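Local coordinates for probable transcriptional regulatory protein aq_1575 (Aquifex aeolicus, PDB 1LFP) that probably binds DNA and takes part in the regulation of transcription, at residues G138-A144 and E169-T175; S5-Q9 and F238-E242; S26-E31 and E226-Q232. All coordinates share one frame; numbering follows the deposited sequence.

Contact 1 (G138-A144 and E169-T175); sequences GYIEVPA and EVHIIYT
Val142 O takes the backbone N-H of His171 at 2.8 Å over an almost straight bond (174°), and the CG2 methyl of Val170 leans on the same oxygen. Val142 N returns the bond to His171 O. The same two-way exchange joins Ile140 with Ile173 and Gly138 with Thr175, while Ala144 N donates to Glu169 O. Gly138/Thr175, Ile140/Ile173 and Val142/His171 are the hydrogen-bonded pairs of an antiparallel strand pair, the two central strands of a four-stranded antiparallel sheet, whose neighbours are 163-165 beyond 170-175 and 196-203 beyond 134-143. On the sheet face that carries Tyr139, the phenol ring lies across Ile172, with CE2 3.4 Å from Ile172 CG2 and OH close to its CD1. Having CG anti to the backbone N (chi1 175°) sends this ring over Ile172, and its CD2 edge meets the ring face of Tyr174 in an offset edge-to-face pair, planes at 65°. The phenol OH donates to Glu141 OE2 at 2.7 Å, which fixes the ring's far end; Glu141 CG meanwhile packs on Val170 CG2. On the other face, against helix 149-159, Val142 CG1 presses on His171 CB and Ile140 CB faces Ile173 CB at 4.1 Å. Ala144 CB sits over one face of the His171 imidazole in a CH-pi contact, and His171 ND1 is hydrogen-bonded to Gly167 N.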
loop_
_atom_site.group_PDB
_atom_site.type_symbol
_atom_site.label_atom_id
_atom_site.label_comp_id
_atom_site.label_asym_id
_atom_site.label_seq_id
_atom_site.Cartn_x
_atom_site.Cartn_y
_atom_site.Cartn_z
ATOM N N GLY A 138 -9.516 -3.022 4.735
ATOM C CA GLY A 138 -9.195 -1.604 4.799
ATOM C C GLY A 138 -7.931 -1.553 5.642
ATOM O O GLY A 138 -7.771 -2.349 6.543
ATOM N N TYR A 139 -7.062 -0.588 5.369
ATOM C CA TYR A 139 -5.807 -0.457 6.072
ATOM C C TYR A 139 -5.592 1.003 6.435
ATOM O O TYR A 139 -5.646 1.870 5.576
ATOM C CB TYR A 139 -4.714 -0.948 5.116
ATOM C CG TYR A 139 -3.313 -0.800 5.588
ATOM C CD1 TYR A 139 -2.539 0.292 5.205
ATOM C CD2 TYR A 139 -2.718 -1.812 6.347
ATOM C CE1 TYR A 139 -1.190 0.366 5.554
ATOM C CE2 TYR A 139 -1.381 -1.748 6.707
ATOM C CZ TYR A 139 -0.621 -0.659 6.311
ATOM O OH TYR A 139 0.706 -0.581 6.696
ATOM N N ILE A 140 -5.340 1.253 7.717
ATOM C CA ILE A 140 -5.130 2.600 8.230
ATOM C C ILE A 140 -3.821 2.688 8.966
ATOM O O ILE A 140 -3.523 1.822 9.796
ATOM C CB ILE A 140 -6.281 2.986 9.195
ATOM C CG1 ILE A 140 -7.584 3.096 8.384
ATOM C CG2 ILE A 140 -5.931 4.314 9.929
ATOM C CD1 ILE A 140 -8.892 3.148 9.235
ATOM N N GLU A 141 -3.036 3.725 8.673
ATOM C CA GLU A 141 -1.754 3.922 9.338
ATOM C C GLU A 141 -1.864 5.155 10.212
ATOM O O GLU A 141 -2.446 6.141 9.797
ATOM C CB GLU A 141 -0.617 4.122 8.320
ATOM C CG GLU A 141 0.149 2.833 8.021
ATOM C CD GLU A 141 1.162 2.960 6.891
ATOM O OE1 GLU A 141 1.820 4.029 6.780
ATOM O OE2 GLU A 141 1.300 1.972 6.119
ATOM N N VAL A 142 -1.320 5.069 11.419
ATOM C CA VAL A 142 -1.341 6.196 12.366
ATOM C C VAL A 142 0.050 6.326 12.953
ATOM O O VAL A 142 0.656 5.355 13.415
ATOM C CB VAL A 142 -2.396 5.969 13.497
ATOM C CG1 VAL A 142 -2.300 4.591 14.010
ATOM C CG2 VAL A 142 -2.202 6.962 14.647
ATOM N N PRO A 143 0.587 7.540 12.938
ATOM C CA PRO A 143 1.925 7.820 13.465
ATOM C C PRO A 143 2.144 7.494 14.950
ATOM O O PRO A 143 1.475 8.025 15.833
ATOM C CB PRO A 143 2.129 9.302 13.120
ATOM C CG PRO A 143 0.746 9.852 12.910
ATOM C CD PRO A 143 0.020 8.706 12.248
ATOM N N ALA A 144 3.101 6.617 15.233
ATOM C CA ALA A 144 3.361 6.233 16.609
ATOM C C ALA A 144 3.753 7.458 17.431
ATOM O O ALA A 144 3.187 7.716 18.504
ATOM C CB ALA A 144 4.466 5.175 16.662
ATOM N N GLU A 169 7.181 2.890 14.490
ATOM C CA GLU A 169 7.039 4.129 13.751
ATOM C C GLU A 169 5.583 4.363 13.389
ATOM O O GLU A 169 5.104 5.492 13.350
ATOM C CB GLU A 169 7.876 4.025 12.486
ATOM C CG GLU A 169 7.821 2.635 11.880
ATOM C CD GLU A 169 9.019 2.346 11.009
ATOM O OE1 GLU A 169 9.123 1.218 10.470
ATOM O OE2 GLU A 169 9.863 3.256 10.866
ATOM N N VAL A 170 4.882 3.278 13.100
ATOM C CA VAL A 170 3.491 3.404 12.745
ATOM C C VAL A 170 2.650 2.274 13.309
ATOM O O VAL A 170 3.104 1.134 13.492
ATOM C CB VAL A 170 3.315 3.490 11.208
ATOM C CG1 VAL A 170 3.736 2.178 10.541
ATOM C CG2 VAL A 170 1.886 3.823 10.877
ATOM N N HIS A 171 1.414 2.616 13.620
ATOM C CA HIS A 171 0.483 1.642 14.145
ATOM C C HIS A 171 -0.394 1.329 12.959
ATOM O O HIS A 171 -0.650 2.191 12.137
ATOM C CB HIS A 171 -0.305 2.253 15.300
ATOM C CG HIS A 171 0.553 2.652 16.468
ATOM N ND1 HIS A 171 1.497 1.810 17.019
ATOM C CD2 HIS A 171 0.563 3.775 17.225
ATOM C CE1 HIS A 171 2.044 2.397 18.070
ATOM N NE2 HIS A 171 1.494 3.590 18.219
ATOM N N ILE A 172 -0.813 0.078 12.845
ATOM C CA ILE A 172 -1.636 -0.341 11.740
ATOM C C ILE A 172 -2.989 -0.828 12.204
ATOM O O ILE A 172 -3.091 -1.643 13.116
ATOM C CB ILE A 172 -0.961 -1.478 10.982
ATOM C CG1 ILE A 172 0.307 -0.954 10.309
ATOM C CG2 ILE A 172 -1.940 -2.103 10.011
ATOM C CD1 ILE A 172 1.206 -2.063 9.769
ATOM N N ILE A 173 -4.034 -0.364 11.528
ATOM C CA ILE A 173 -5.382 -0.761 11.872
ATOM C C ILE A 173 -6.037 -1.332 10.642
ATOM O O ILE A 173 -5.999 -0.713 9.578
ATOM C CB ILE A 173 -6.196 0.450 12.362
ATOM C CG1 ILE A 173 -5.653 0.894 13.725
ATOM C CG2 ILE A 173 -7.700 0.083 12.469
ATOM C CD1 ILE A 173 -6.206 2.232 14.208
ATOM N N TYR A 174 -6.605 -2.534 10.770
ATOM C CA TYR A 174 -7.286 -3.140 9.641
ATOM C C TYR A 174 -8.764 -3.055 9.845
ATOM O O TYR A 174 -9.241 -3.150 10.978
ATOM C CB TYR A 174 -6.939 -4.617 9.507
ATOM C CG TYR A 174 -5.583 -4.862 8.966
ATOM C CD1 TYR A 174 -5.373 -4.892 7.593
ATOM C CD2 TYR A 174 -4.508 -5.103 9.801
ATOM C CE1 TYR A 174 -4.153 -5.158 7.069
ATOM C CE2 TYR A 174 -3.251 -5.384 9.272
ATOM C CZ TYR A 174 -3.088 -5.412 7.902
ATOM O OH TYR A 174 -1.875 -5.729 7.346
ATOM N N THR A 175 -9.497 -2.929 8.746
ATOM C CA THR A 175 -10.951 -2.827 8.838
ATOM C C THR A 175 -11.623 -3.674 7.767
ATOM O O THR A 175 -10.946 -4.214 6.890
ATOM C CB THR A 175 -11.422 -1.368 8.600
ATOM O OG1 THR A 175 -11.506 -1.107 7.195
ATOM C CG2 THR A 175 -10.424 -0.378 9.221
#

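Contact 2 (S5-Q9 and F238-E242); sequences SHWAQ and FEIPE
His6 NE2 donates to Ile240 O at 2.7 Å, the carbonyl oxygen lying close to the plane of the imidazole, at its edge. Next to this bond, His6, Trp7 and Phe238 form an aromatic cluster, joining the irregular N-terminal segment to the end of strand 231-239. Phe238 presents its rim to both of its partners: CE1 stands over one face of the His6 imidazole, 4.0 Å from CG, with the planes at 59°, while CZ and CE2 meet the five-membered ring of Trp7. That second pair is a nearly perpendicular edge-to-face arrangement, planes at 89°, and its closest atoms are Phe238 CZ and Trp7 CD1 at 3.4 Å. The two neighbouring aromatic residues of the N-terminal segment thus share one phenyl ring. Phe238 has CG between its backbone N and carbonyl carbon (chi1 66°), which swings the ring off the strand toward the N-terminal segment. Ile240 flanks the imidazole with CG1 and CD1, CG1 lying 3.5 Å from His6 NE2. The Glu239 carboxylate is modelled too close to the imidazole for its placement there to be other than doubtful.

Farther out, helix 212-226 backs the cluster: Leu222 touches both Trp7 and Phe238, and Val218 touches Phe238. Strand 231-239 is tied here through backbone bonds of Glu239 with Val207, in strand 207-208, and with Ile209 just after it. At the outer margin a single water spans the segments, 2.9 Å from Ser5 OG and giving a weak, 3.4 Å hydrogen bond to Glu242 OE1.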
loop_
_atom_site.group_PDB
_atom_site.type_symbol
_atom_site.label_atom_id
_atom_site.label_comp_id
_atom_site.label_asym_id
_atom_site.label_seq_id
_atom_site.Cartn_x
_atom_site.Cartn_y
_atom_site.Cartn_z
ATOM N N SER A 5 5.530 -6.747 13.609
ATOM C CA SER A 5 5.762 -5.534 12.769
ATOM C C SER A 5 6.099 -5.969 11.358
ATOM O O SER A 5 6.580 -5.168 10.561
ATOM C CB SER A 5 6.927 -4.715 13.332
ATOM O OG SER A 5 8.115 -5.488 13.397
ATOM N N HIS A 6 5.833 -7.236 11.050
ATOM C CA HIS A 6 6.152 -7.783 9.733
ATOM C C HIS A 6 5.713 -6.954 8.543
ATOM O O HIS A 6 4.610 -7.078 8.020
ATOM C CB HIS A 6 5.666 -9.230 9.617
ATOM C CG HIS A 6 6.677 -10.220 10.109
ATOM N ND1 HIS A 6 6.493 -11.585 10.029
ATOM C CD2 HIS A 6 7.900 -10.035 10.654
ATOM C CE1 HIS A 6 7.566 -12.193 10.504
ATOM N NE2 HIS A 6 8.434 -11.279 10.889
ATOM N N TRP A 7 6.638 -6.102 8.128
ATOM C CA TRP A 7 6.471 -5.177 7.027
ATOM C C TRP A 7 5.540 -4.017 7.315
ATOM O O TRP A 7 4.327 -4.071 7.120
ATOM C CB TRP A 7 6.091 -5.908 5.740
ATOM C CG TRP A 7 7.265 -5.894 4.814
ATOM C CD1 TRP A 7 8.563 -6.137 5.157
ATOM C CD2 TRP A 7 7.287 -5.498 3.438
ATOM N NE1 TRP A 7 9.391 -5.908 4.093
ATOM C CE2 TRP A 7 8.637 -5.516 3.020
ATOM C CE3 TRP A 7 6.300 -5.129 2.516
ATOM C CZ2 TRP A 7 9.029 -5.176 1.722
ATOM C CZ3 TRP A 7 6.687 -4.788 1.221
ATOM C CH2 TRP A 7 8.040 -4.813 0.838
ATOM N N ALA A 8 6.187 -2.966 7.799
ATOM C CA ALA A 8 5.606 -1.694 8.173
ATOM C C ALA A 8 6.890 -0.876 8.244
ATOM O O ALA A 8 7.007 0.088 9.001
ATOM C CB ALA A 8 4.963 -1.799 9.542
ATOM N N GLN A 9 7.857 -1.302 7.433
ATOM C CA GLN A 9 9.177 -0.692 7.382
ATOM C C GLN A 9 9.373 0.448 6.407
ATOM O O GLN A 9 9.621 0.238 5.219
ATOM C CB GLN A 9 10.232 -1.751 7.082
ATOM C CG GLN A 9 11.641 -1.187 7.012
ATOM C CD GLN A 9 12.665 -2.220 6.600
ATOM O OE1 GLN A 9 13.867 -1.966 6.642
ATOM N NE2 GLN A 9 12.194 -3.394 6.191
ATOM N N PHE A 238 5.225 -13.693 4.380
ATOM C CA PHE A 238 6.379 -14.272 5.070
ATOM C C PHE A 238 6.371 -14.030 6.570
ATOM O O PHE A 238 5.721 -13.121 7.082
ATOM C CB PHE A 238 7.691 -13.707 4.516
ATOM C CG PHE A 238 7.881 -12.229 4.794
ATOM C CD1 PHE A 238 8.080 -11.750 6.098
ATOM C CD2 PHE A 238 7.795 -11.314 3.760
ATOM C CE1 PHE A 238 8.179 -10.375 6.360
ATOM C CE2 PHE A 238 7.889 -9.934 4.004
ATOM C CZ PHE A 238 8.081 -9.465 5.316
ATOM N N GLU A 239 7.150 -14.855 7.264
ATOM C CA GLU A 239 7.319 -14.737 8.699
ATOM C C GLU A 239 8.822 -14.882 8.926
ATOM O O GLU A 239 9.358 -15.980 8.791
ATOM C CB GLU A 239 6.560 -15.842 9.424
ATOM C CG GLU A 239 6.469 -15.652 10.930
ATOM C CD GLU A 239 5.755 -14.375 11.323
ATOM O OE1 GLU A 239 4.813 -13.971 10.613
ATOM O OE2 GLU A 239 6.133 -13.783 12.352
ATOM N N ILE A 240 9.490 -13.766 9.221
ATOM C CA ILE A 240 10.947 -13.736 9.442
ATOM C C ILE A 240 11.334 -13.329 10.874
ATOM O O ILE A 240 10.794 -12.375 11.434
ATOM C CB ILE A 240 11.662 -12.758 8.452
ATOM C CG1 ILE A 240 11.082 -11.346 8.571
ATOM C CG2 ILE A 240 11.530 -13.252 7.032
ATOM C CD1 ILE A 240 11.686 -10.498 9.668
ATOM N N PRO A 241 12.296 -14.052 11.479
ATOM C CA PRO A 241 12.762 -13.776 12.844
ATOM C C PRO A 241 13.305 -12.358 12.998
ATOM O O PRO A 241 14.388 -12.060 12.503
ATOM C CB PRO A 241 13.858 -14.827 13.058
ATOM C CG PRO A 241 13.420 -15.965 12.198
ATOM C CD PRO A 241 12.963 -15.249 10.939
ATOM N N GLU A 242 12.561 -11.494 13.682
ATOM C CA GLU A 242 12.986 -10.104 13.882
ATOM C C GLU A 242 14.376 -9.813 13.311
ATOM O O GLU A 242 15.395 -10.106 13.937
ATOM C CB GLU A 242 12.969 -9.752 15.370
ATOM C CG GLU A 242 13.414 -8.325 15.640
ATOM C CD GLU A 242 12.598 -7.315 14.854
ATOM O OE1 GLU A 242 11.420 -7.097 15.206
ATOM O OE2 GLU A 242 13.137 -6.747 13.882
HETATM O O HOH W 1 10.770 -4.335 13.368
#

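Contact 3 (S26-E31 and E226-Q232); sequences SKLIRE and EELDDVQ
Lys27 leaves helix 21-39 and runs across to the connection between helix 212-226 and strand 231-239, which contains a type I beta turn from Leu228 to Val231. Its CB lies 3.8 Å from Gln232 NE2, and CG lies near both Val231 O and that amide, at longer range. CD continues along Val231 O, and CE comes 3.3 Å from Leu228 O. With the chain fully extended beyond CG (chi2 -178°), NZ is delivered among the carbonyl groups of the connection. There it donates to Glu226 O at 2.7 Å, in the carbonyl plane, forms a salt bridge with Glu226 OE2 at 3.0 Å, and makes a weak bond to Leu228 O. Glu226, bent at chi2, thus holds the ammonium with both its backbone and its carboxylate, the latter met on the anti side. With an alanine here, the Glu226 carboxylate would probably lose its charged mate, and the carbonyl oxygens of Glu226 and Leu228 this donor.

The Gln232 side chain runs antiparallel to that of Lys27 and donates an N-H from NE2 to Lys27 O, which also accepts the helical N-H of Glu31, so side chain and helix share one oxygen. The same NE2 touches Arg30 CB. Arg30, bent at chi2, reaches Asp230 with its guanidinium. Asp230 is further held from the side of helix 106-119, since its OD2 is bound by Thr109 and Arg108. The guanidinium and carboxylate planes stand 72° apart, and the salt bridge between them joins Arg30 NH2 to Asp230 OD1 at 3.2 Å.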
loop_
_atom_site.group_PDB
_atom_site.type_symbol
_atom_site.label_atom_id
_atom_site.label_comp_id
_atom_site.label_asym_id
_atom_site.label_seq_id
_atom_site.Cartn_x
_atom_site.Cartn_y
_atom_site.Cartn_z
ATOM N N SER A 26 4.706 10.521 -7.550
ATOM C CA SER A 26 4.284 9.835 -8.756
ATOM C C SER A 26 3.168 8.863 -8.380
ATOM O O SER A 26 2.152 8.775 -9.068
ATOM C CB SER A 26 5.478 9.134 -9.395
ATOM O OG SER A 26 5.049 8.363 -10.507
ATOM N N LYS A 27 3.349 8.147 -7.273
ATOM C CA LYS A 27 2.355 7.193 -6.807
ATOM C C LYS A 27 1.116 7.915 -6.288
ATOM O O LYS A 27 -0.014 7.437 -6.482
ATOM C CB LYS A 27 2.990 6.275 -5.745
ATOM C CG LYS A 27 4.107 5.410 -6.395
ATOM C CD LYS A 27 4.815 4.404 -5.488
ATOM C CE LYS A 27 5.756 3.500 -6.353
ATOM N NZ LYS A 27 6.395 2.436 -5.551
ATOM N N LEU A 28 1.285 9.081 -5.655
ATOM C CA LEU A 28 0.085 9.764 -5.186
ATOM C C LEU A 28 -0.734 10.278 -6.379
ATOM O O LEU A 28 -1.963 10.286 -6.332
ATOM C CB LEU A 28 0.448 10.904 -4.248
ATOM C CG LEU A 28 0.717 10.459 -2.795
ATOM C CD1 LEU A 28 -0.594 10.141 -2.114
ATOM C CD2 LEU A 28 1.611 9.254 -2.752
ATOM N N ILE A 29 -0.039 10.713 -7.418
ATOM C CA ILE A 29 -0.685 11.199 -8.640
ATOM C C ILE A 29 -1.498 10.049 -9.250
ATOM O O ILE A 29 -2.664 10.245 -9.669
ATOM C CB ILE A 29 0.384 11.666 -9.640
ATOM C CG1 ILE A 29 1.008 12.982 -9.124
ATOM C CG2 ILE A 29 -0.243 11.802 -11.033
ATOM C CD1 ILE A 29 2.092 13.548 -9.991
ATOM N N ARG A 30 -0.899 8.858 -9.328
ATOM C CA ARG A 30 -1.595 7.680 -9.877
ATOM C C ARG A 30 -2.878 7.383 -9.106
ATOM O O ARG A 30 -3.917 7.118 -9.707
ATOM C CB ARG A 30 -0.709 6.439 -9.781
ATOM C CG ARG A 30 -0.304 5.836 -11.081
ATOM C CD ARG A 30 0.623 6.729 -11.786
ATOM N NE ARG A 30 1.445 5.970 -12.718
ATOM C CZ ARG A 30 2.732 5.722 -12.542
ATOM N NH1 ARG A 30 3.350 6.184 -11.464
ATOM N NH2 ARG A 30 3.400 4.997 -13.434
ATOM N N GLU A 31 -2.800 7.398 -7.772
ATOM C CA GLU A 31 -3.969 7.142 -6.926
ATOM C C GLU A 31 -5.083 8.145 -7.189
ATOM O O GLU A 31 -6.271 7.775 -7.270
ATOM C CB GLU A 31 -3.546 7.104 -5.454
ATOM C CG GLU A 31 -4.673 6.983 -4.429
ATOM C CD GLU A 31 -5.573 5.728 -4.551
ATOM O OE1 GLU A 31 -6.632 5.738 -3.893
ATOM O OE2 GLU A 31 -5.251 4.729 -5.245
ATOM N N GLU A 226 8.892 -2.599 -5.095
ATOM C CA GLU A 226 8.530 -1.277 -4.597
ATOM C C GLU A 226 9.190 -0.175 -5.430
ATOM O O GLU A 226 8.658 0.937 -5.552
ATOM C CB GLU A 226 8.962 -1.149 -3.126
ATOM C CG GLU A 226 8.458 0.110 -2.442
ATOM C CD GLU A 226 6.949 0.119 -2.313
ATOM O OE1 GLU A 226 6.420 -0.717 -1.544
ATOM O OE2 GLU A 226 6.298 0.951 -2.984
ATOM N N GLU A 227 10.336 -0.479 -6.026
ATOM C CA GLU A 227 11.041 0.518 -6.815
ATOM C C GLU A 227 10.456 0.781 -8.191
ATOM O O GLU A 227 10.985 1.600 -8.946
ATOM C CB GLU A 227 12.523 0.153 -6.931
ATOM C CG GLU A 227 13.267 0.307 -5.607
ATOM C CD GLU A 227 13.174 1.721 -5.049
ATOM O OE1 GLU A 227 13.693 2.656 -5.700
ATOM O OE2 GLU A 227 12.580 1.899 -3.962
ATOM N N LEU A 228 9.371 0.088 -8.522
ATOM C CA LEU A 228 8.726 0.294 -9.800
ATOM C C LEU A 228 7.665 1.362 -9.607
ATOM O O LEU A 228 6.860 1.325 -8.649
ATOM C CB LEU A 228 8.076 -1.008 -10.309
ATOM C CG LEU A 228 9.016 -2.203 -10.469
ATOM C CD1 LEU A 228 8.230 -3.410 -10.976
ATOM C CD2 LEU A 228 10.146 -1.853 -11.420
ATOM N N ASP A 229 7.697 2.338 -10.506
ATOM C CA ASP A 229 6.758 3.441 -10.506
ATOM C C ASP A 229 5.350 2.894 -10.637
ATOM O O ASP A 229 4.405 3.452 -10.114
ATOM C CB ASP A 229 7.021 4.362 -11.702
ATOM C CG ASP A 229 8.086 5.401 -11.422
ATOM O OD1 ASP A 229 8.587 5.992 -12.401
ATOM O OD2 ASP A 229 8.416 5.627 -10.235
ATOM N N ASP A 230 5.215 1.800 -11.364
ATOM C CA ASP A 230 3.878 1.217 -11.568
ATOM C C ASP A 230 3.351 0.536 -10.307
ATOM O O ASP A 230 2.166 0.239 -10.209
ATOM C CB ASP A 230 3.900 0.170 -12.695
ATOM C CG ASP A 230 4.182 0.766 -14.078
ATOM O OD1 ASP A 230 3.864 1.946 -14.319
ATOM O OD2 ASP A 230 4.701 0.027 -14.950
ATOM N N VAL A 231 4.217 0.256 -9.334
ATOM C CA VAL A 231 3.730 -0.442 -8.151
ATOM C C VAL A 231 3.249 0.478 -7.023
ATOM O O VAL A 231 3.962 1.399 -6.642
ATOM C CB VAL A 231 4.842 -1.412 -7.566
ATOM C CG1 VAL A 231 4.305 -2.131 -6.357
ATOM C CG2 VAL A 231 5.291 -2.425 -8.651
ATOM N N GLN A 232 2.044 0.224 -6.510
ATOM C CA GLN A 232 1.454 1.005 -5.410
ATOM C C GLN A 232 1.644 0.276 -4.084
ATOM O O GLN A 232 1.963 0.886 -3.054
ATOM C CB GLN A 232 -0.064 1.206 -5.582
ATOM C CG GLN A 232 -0.520 2.114 -6.726
ATOM C CD GLN A 232 -0.447 3.606 -6.414
ATOM O OE1 GLN A 232 -0.940 4.095 -5.382
ATOM N NE2 GLN A 232 0.162 4.331 -7.317
#

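Along the chain, both strands of contact 1 fall between the two halves of contact 3, which in turn fall between those of contact 2. Contacts 2 and 3 use strand 231-239 near its two ends, their centres about 22 Å apart, and through it the N-terminal segment 5-9 and helix 21-39 are both joined to the five-stranded mixed sheet. Contact 1 belongs to the separate antiparallel sheet and lies about 20 Å from contact 3, centre to centre, across the chain's middle. It touches contact 2, where Ile172 CD1 packs on Ala8 CB. The N-terminal region therefore meets both sheets, tying together distant parts of the sequence.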